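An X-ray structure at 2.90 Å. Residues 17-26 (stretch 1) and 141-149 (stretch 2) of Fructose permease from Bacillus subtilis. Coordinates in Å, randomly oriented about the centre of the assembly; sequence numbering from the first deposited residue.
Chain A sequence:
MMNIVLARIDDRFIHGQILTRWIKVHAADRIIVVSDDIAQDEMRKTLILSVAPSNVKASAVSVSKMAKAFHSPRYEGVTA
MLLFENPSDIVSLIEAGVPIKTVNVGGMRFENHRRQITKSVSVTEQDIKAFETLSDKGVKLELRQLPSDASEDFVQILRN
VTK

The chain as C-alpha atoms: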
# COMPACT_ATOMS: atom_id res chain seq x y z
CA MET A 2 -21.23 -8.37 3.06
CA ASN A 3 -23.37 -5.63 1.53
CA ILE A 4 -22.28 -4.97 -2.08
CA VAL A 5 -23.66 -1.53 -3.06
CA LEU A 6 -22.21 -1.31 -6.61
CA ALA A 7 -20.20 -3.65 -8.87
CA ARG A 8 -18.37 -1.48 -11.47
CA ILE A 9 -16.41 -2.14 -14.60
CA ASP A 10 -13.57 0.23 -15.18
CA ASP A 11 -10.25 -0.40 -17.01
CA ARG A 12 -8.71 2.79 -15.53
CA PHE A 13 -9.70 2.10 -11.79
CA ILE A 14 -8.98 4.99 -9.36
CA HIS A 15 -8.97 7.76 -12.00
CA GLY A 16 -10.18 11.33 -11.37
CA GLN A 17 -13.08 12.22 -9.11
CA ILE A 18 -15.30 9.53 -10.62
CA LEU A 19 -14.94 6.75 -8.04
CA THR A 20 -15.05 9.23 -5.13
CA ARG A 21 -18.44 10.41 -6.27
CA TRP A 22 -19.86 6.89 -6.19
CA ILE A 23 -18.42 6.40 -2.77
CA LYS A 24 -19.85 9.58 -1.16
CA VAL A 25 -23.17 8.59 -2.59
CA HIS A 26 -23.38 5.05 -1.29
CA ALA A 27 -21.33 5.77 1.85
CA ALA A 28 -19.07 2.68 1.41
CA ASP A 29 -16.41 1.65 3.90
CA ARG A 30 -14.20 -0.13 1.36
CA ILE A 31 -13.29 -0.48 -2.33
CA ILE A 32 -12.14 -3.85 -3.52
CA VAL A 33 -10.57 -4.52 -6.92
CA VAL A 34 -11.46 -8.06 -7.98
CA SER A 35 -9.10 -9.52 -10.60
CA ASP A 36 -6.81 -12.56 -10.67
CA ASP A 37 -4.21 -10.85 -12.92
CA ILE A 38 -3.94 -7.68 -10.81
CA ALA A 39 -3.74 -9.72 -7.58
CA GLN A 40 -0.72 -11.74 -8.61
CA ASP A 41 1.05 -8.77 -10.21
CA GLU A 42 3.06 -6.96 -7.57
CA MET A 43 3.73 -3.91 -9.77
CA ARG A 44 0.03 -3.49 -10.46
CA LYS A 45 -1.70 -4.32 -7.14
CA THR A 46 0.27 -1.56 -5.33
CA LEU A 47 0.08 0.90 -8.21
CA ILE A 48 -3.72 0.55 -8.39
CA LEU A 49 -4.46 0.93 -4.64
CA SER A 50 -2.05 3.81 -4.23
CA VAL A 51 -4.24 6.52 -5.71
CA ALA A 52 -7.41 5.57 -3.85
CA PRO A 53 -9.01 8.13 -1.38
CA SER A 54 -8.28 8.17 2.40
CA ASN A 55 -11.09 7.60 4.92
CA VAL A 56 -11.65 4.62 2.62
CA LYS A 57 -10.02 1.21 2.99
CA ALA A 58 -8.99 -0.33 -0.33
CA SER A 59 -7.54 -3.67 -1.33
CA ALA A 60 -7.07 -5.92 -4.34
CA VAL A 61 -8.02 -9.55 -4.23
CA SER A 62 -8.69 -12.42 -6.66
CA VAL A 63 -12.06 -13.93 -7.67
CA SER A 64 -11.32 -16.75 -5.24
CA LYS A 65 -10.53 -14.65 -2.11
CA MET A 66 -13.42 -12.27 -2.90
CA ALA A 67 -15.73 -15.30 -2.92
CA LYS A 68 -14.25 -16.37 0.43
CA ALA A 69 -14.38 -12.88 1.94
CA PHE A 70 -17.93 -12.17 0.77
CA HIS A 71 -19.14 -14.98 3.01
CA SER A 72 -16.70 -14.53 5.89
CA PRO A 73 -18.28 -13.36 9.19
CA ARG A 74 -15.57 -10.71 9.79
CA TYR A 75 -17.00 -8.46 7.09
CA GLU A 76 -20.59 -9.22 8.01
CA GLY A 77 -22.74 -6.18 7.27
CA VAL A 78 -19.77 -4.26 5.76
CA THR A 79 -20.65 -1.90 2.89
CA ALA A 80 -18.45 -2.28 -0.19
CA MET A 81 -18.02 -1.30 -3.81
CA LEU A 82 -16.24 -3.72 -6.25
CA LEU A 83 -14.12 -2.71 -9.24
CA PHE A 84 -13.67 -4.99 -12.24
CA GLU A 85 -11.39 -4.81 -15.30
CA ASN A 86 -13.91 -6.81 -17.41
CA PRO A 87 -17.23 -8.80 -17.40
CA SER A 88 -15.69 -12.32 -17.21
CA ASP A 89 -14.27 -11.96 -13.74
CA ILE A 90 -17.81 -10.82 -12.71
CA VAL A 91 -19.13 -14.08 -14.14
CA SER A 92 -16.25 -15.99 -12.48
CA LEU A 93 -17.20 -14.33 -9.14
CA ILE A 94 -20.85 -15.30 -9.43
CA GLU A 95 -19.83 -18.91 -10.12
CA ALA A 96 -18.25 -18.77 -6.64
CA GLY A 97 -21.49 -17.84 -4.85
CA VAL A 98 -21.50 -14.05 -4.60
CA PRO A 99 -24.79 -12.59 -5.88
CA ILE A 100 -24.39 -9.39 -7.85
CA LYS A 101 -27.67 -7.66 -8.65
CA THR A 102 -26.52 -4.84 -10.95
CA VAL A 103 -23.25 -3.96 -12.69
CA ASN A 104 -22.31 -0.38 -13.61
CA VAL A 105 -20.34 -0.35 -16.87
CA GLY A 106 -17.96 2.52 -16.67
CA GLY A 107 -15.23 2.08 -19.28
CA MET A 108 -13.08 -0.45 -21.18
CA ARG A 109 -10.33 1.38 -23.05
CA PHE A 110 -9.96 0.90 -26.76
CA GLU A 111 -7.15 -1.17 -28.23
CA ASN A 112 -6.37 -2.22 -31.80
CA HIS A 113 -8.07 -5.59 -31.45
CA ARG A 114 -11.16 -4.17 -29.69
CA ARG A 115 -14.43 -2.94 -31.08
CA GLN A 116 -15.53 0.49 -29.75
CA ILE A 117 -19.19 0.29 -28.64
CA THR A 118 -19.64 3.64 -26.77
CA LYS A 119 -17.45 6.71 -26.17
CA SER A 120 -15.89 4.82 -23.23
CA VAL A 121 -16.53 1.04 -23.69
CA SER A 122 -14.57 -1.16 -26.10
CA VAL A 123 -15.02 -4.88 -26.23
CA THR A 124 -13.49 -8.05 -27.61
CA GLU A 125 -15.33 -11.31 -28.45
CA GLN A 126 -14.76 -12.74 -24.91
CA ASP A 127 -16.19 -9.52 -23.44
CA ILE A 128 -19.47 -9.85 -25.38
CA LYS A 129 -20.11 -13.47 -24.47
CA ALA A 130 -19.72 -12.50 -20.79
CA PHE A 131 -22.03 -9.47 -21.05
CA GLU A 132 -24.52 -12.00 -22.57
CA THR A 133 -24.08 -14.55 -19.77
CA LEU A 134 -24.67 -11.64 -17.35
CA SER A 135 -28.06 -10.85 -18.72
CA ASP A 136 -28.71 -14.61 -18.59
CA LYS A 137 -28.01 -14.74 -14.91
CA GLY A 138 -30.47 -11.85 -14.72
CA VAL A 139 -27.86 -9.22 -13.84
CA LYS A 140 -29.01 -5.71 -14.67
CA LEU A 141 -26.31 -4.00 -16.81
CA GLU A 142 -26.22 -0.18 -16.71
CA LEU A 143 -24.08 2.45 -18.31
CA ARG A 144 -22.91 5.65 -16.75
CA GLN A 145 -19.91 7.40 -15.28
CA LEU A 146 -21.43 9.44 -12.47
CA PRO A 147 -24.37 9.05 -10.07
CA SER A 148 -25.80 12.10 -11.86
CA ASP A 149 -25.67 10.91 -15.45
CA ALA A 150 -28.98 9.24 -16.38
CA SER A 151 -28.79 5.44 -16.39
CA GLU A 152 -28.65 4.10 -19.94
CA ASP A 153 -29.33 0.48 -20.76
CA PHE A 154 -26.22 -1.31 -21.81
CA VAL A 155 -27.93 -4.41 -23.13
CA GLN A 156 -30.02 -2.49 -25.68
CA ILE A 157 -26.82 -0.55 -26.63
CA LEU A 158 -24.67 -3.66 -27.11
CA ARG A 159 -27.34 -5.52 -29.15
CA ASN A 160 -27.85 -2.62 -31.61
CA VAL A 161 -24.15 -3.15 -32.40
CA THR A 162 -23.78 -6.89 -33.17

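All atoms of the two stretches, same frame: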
# COMPACT_ATOMS: atom_id res chain seq x y z
N GLN A 17 -12.13 12.15 -10.20
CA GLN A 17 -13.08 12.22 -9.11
C GLN A 17 -14.23 11.24 -9.27
O GLN A 17 -15.08 11.16 -8.40
CB GLN A 17 -13.66 13.64 -8.98
N ILE A 18 -14.25 10.49 -10.36
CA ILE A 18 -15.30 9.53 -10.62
C ILE A 18 -15.62 8.60 -9.44
O ILE A 18 -16.68 8.68 -8.82
CB ILE A 18 -14.98 8.66 -11.85
CG1 ILE A 18 -14.47 9.52 -13.01
CG2 ILE A 18 -16.23 7.90 -12.30
CD1 ILE A 18 -15.55 10.21 -13.84
N LEU A 19 -14.70 7.71 -9.11
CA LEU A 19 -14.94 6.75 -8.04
C LEU A 19 -15.36 7.37 -6.69
O LEU A 19 -16.21 6.85 -6.00
CB LEU A 19 -13.73 5.86 -7.87
CG LEU A 19 -14.06 4.46 -7.40
CD1 LEU A 19 -14.59 3.58 -8.50
CD2 LEU A 19 -12.73 3.93 -6.92
N THR A 20 -14.77 8.51 -6.37
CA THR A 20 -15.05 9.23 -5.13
C THR A 20 -16.52 9.61 -5.08
O THR A 20 -17.19 9.50 -4.05
CB THR A 20 -14.19 10.53 -5.05
OG1 THR A 20 -12.80 10.19 -5.01
CG2 THR A 20 -14.53 11.36 -3.82
N ARG A 21 -17.05 10.01 -6.22
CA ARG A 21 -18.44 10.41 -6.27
C ARG A 21 -19.36 9.25 -5.97
O ARG A 21 -20.34 9.42 -5.26
CB ARG A 21 -18.75 11.10 -7.59
CG ARG A 21 -17.80 12.31 -7.86
CD ARG A 21 -18.50 13.52 -8.47
NE ARG A 21 -19.88 13.61 -7.97
CZ ARG A 21 -20.94 13.89 -8.72
NH1 ARG A 21 -20.81 14.13 -10.02
NH2 ARG A 21 -22.16 13.86 -8.19
N TRP A 22 -19.02 8.05 -6.44
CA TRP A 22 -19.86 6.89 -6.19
C TRP A 22 -19.81 6.56 -4.73
O TRP A 22 -20.83 6.25 -4.12
CB TRP A 22 -19.44 5.68 -7.01
CG TRP A 22 -19.92 5.79 -8.38
CD1 TRP A 22 -19.21 6.24 -9.45
CD2 TRP A 22 -21.25 5.55 -8.85
NE1 TRP A 22 -20.02 6.32 -10.55
CE2 TRP A 22 -21.29 5.91 -10.21
CE3 TRP A 22 -22.43 5.08 -8.24
CZ2 TRP A 22 -22.45 5.82 -11.00
CZ3 TRP A 22 -23.60 4.98 -9.03
CH2 TRP A 22 -23.60 5.36 -10.39
N ILE A 23 -18.62 6.69 -4.17
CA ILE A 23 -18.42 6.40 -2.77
C ILE A 23 -19.26 7.32 -1.87
O ILE A 23 -20.08 6.84 -1.09
CB ILE A 23 -16.92 6.49 -2.41
CG1 ILE A 23 -16.17 5.29 -3.01
CG2 ILE A 23 -16.72 6.56 -0.90
CD1 ILE A 23 -14.74 5.57 -3.35
N LYS A 24 -19.10 8.64 -2.02
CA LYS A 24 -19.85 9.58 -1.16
C LYS A 24 -21.35 9.30 -1.21
O LYS A 24 -22.04 9.36 -0.20
CB LYS A 24 -19.55 11.07 -1.51
N VAL A 25 -21.78 8.83 -2.36
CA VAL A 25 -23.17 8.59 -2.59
C VAL A 25 -23.70 7.34 -1.94
O VAL A 25 -24.81 7.31 -1.45
CB VAL A 25 -23.48 8.68 -4.10
CG1 VAL A 25 -24.86 8.31 -4.38
CG2 VAL A 25 -23.29 10.10 -4.57
N HIS A 26 -22.92 6.28 -1.92
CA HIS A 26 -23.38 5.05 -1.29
C HIS A 26 -22.87 4.95 0.16
O HIS A 26 -23.33 4.11 0.93
CB HIS A 26 -22.87 3.82 -2.05
CG HIS A 26 -23.66 3.47 -3.27
ND1 HIS A 26 -24.96 3.02 -3.21
CD2 HIS A 26 -23.31 3.46 -4.57
CE1 HIS A 26 -25.38 2.74 -4.43
NE2 HIS A 26 -24.40 2.99 -5.28
N LEU A 141 -27.55 -4.62 -16.31
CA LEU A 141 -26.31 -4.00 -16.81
C LEU A 141 -26.61 -2.54 -17.21
O LEU A 141 -27.37 -2.28 -18.13
CB LEU A 141 -25.71 -4.78 -18.00
CG LEU A 141 -25.19 -6.20 -17.80
CD1 LEU A 141 -24.63 -6.74 -19.11
CD2 LEU A 141 -24.12 -6.22 -16.72
N GLU A 142 -25.98 -1.60 -16.51
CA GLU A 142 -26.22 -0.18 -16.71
C GLU A 142 -25.00 0.59 -17.19
O GLU A 142 -23.86 0.15 -17.01
CB GLU A 142 -26.76 0.39 -15.39
CG GLU A 142 -26.27 1.77 -14.98
CD GLU A 142 -26.70 2.10 -13.59
OE1 GLU A 142 -27.78 1.60 -13.19
OE2 GLU A 142 -25.96 2.85 -12.90
N LEU A 143 -25.21 1.73 -17.81
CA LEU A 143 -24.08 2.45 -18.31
C LEU A 143 -24.11 3.84 -17.82
O LEU A 143 -25.09 4.52 -18.02
CB LEU A 143 -24.10 2.46 -19.84
CG LEU A 143 -23.04 3.33 -20.56
CD1 LEU A 143 -21.70 2.61 -20.52
CD2 LEU A 143 -23.44 3.59 -21.98
N ARG A 144 -23.04 4.26 -17.17
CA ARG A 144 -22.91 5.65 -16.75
C ARG A 144 -21.66 5.86 -15.96
O ARG A 144 -21.13 4.91 -15.37
CB ARG A 144 -24.14 6.18 -16.01
CG ARG A 144 -24.60 5.40 -14.80
CD ARG A 144 -25.61 6.27 -14.04
NE ARG A 144 -26.33 5.51 -13.03
CZ ARG A 144 -27.09 6.06 -12.10
NH1 ARG A 144 -27.26 7.36 -12.05
NH2 ARG A 144 -27.63 5.31 -11.16
N GLN A 145 -21.14 7.08 -16.00
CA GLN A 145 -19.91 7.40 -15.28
C GLN A 145 -20.18 7.86 -13.86
O GLN A 145 -19.58 7.35 -12.90
CB GLN A 145 -19.13 8.50 -15.99
CG GLN A 145 -18.99 8.28 -17.47
CD GLN A 145 -18.33 6.97 -17.77
OE1 GLN A 145 -17.22 6.71 -17.28
NE2 GLN A 145 -18.98 6.12 -18.59
N LEU A 146 -21.08 8.83 -13.74
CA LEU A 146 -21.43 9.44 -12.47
C LEU A 146 -22.83 9.13 -11.92
O LEU A 146 -23.71 8.64 -12.63
CB LEU A 146 -21.21 10.93 -12.65
CG LEU A 146 -19.86 11.30 -13.25
CD1 LEU A 146 -19.72 12.79 -13.18
CD2 LEU A 146 -18.71 10.67 -12.48
N PRO A 147 -23.04 9.32 -10.61
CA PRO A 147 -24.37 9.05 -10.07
C PRO A 147 -25.41 10.01 -10.63
O PRO A 147 -26.61 9.77 -10.53
CB PRO A 147 -24.17 9.24 -8.58
CG PRO A 147 -22.81 8.74 -8.39
CD PRO A 147 -22.06 9.41 -9.51
N SER A 148 -24.93 11.08 -11.25
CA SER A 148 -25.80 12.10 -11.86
C SER A 148 -26.09 11.98 -13.35
O SER A 148 -26.88 12.73 -13.88
CB SER A 148 -25.25 13.50 -11.58
OG SER A 148 -23.84 13.50 -11.49
N ASP A 149 -25.40 11.09 -14.04
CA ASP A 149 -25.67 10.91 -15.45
C ASP A 149 -26.90 10.02 -15.39
O ASP A 149 -27.09 9.33 -14.38
CB ASP A 149 -24.49 10.21 -16.15
CG ASP A 149 -23.23 11.10 -16.24
OD1 ASP A 149 -23.37 12.29 -16.60
OD2 ASP A 149 -22.10 10.63 -15.97

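This is a small, mixed contact in which one side of a helix, centred on Trp22, packs against the loop that follows a strand and is anchored by an indole-to-backbone hydrogen bond. The two stretches are far apart in sequence and together bury 470 Å². Residues 18-26 are helical. In the second stretch the strand covers 141-143, and most of the contact comes from the loop after it.

Trp22 holds the centre. Its NE1 donates to Gln145 O at 2.6 Å, with an N-H...acceptor angle of 166°. The bond is short and nearly straight, and the carbonyl oxygen lies at the ring edge, near its plane. This satisfies the one polar atom of a buried indole and leaves the ring face free for packing. Pro147 uses that face. Its CG sits 3.5 Å from the centroid of the Trp22 six-membered ring and only 10° off the ring normal, a CH-pi contact. Pro147 CB points toward the helix, and the proline also reaches Val25, with Pro147 CG 4.1 Å from Val25 CG2. Pro147 is thus the main apolar contact of the loop with the indole.

Ile18 lies one helical turn before Trp22. Its CD1 meets Leu146 CD2 at 3.5 Å, an apolar contact between side-chain ends. Ile18 CG2 is also 3.4 Å from Gln145 O, the same oxygen that accepts the Trp22 bond.

Arg21 adds a weaker polar contact. Its NH1 makes a weak hydrogen bond to Ser148 OG, at 3.4 Å and 146°, with the hydroxyl near the guanidinium plane. NH1 also lies 3.6 Å from Leu146 CD1.

The loop is braced from within. Leu146 to Asp149 is a type I beta turn, closed by a backbone bond from Asp149 N to Leu146 O at 3.3 Å. The Asp149 side chain returns to the start of the turn, where Leu146 N donates to Asp149 OD2 at 3.0 Å. Arg144 ties the turn to the strand. Its NE forms a salt bridge with Glu142 OE2 at 2.7 Å, and its NH1 donates to Asp149 O at 3.1 Å.

Arg144 also touches the indole. Trp22 CH2 lies over one face of the guanidinium, 3.8 Å from Arg144 NE, while NE sits at the edge of the indole, near its plane. The aromatic edge therefore meets the flat face of a guanidinium whose in-plane NE donor is already engaged by Glu142.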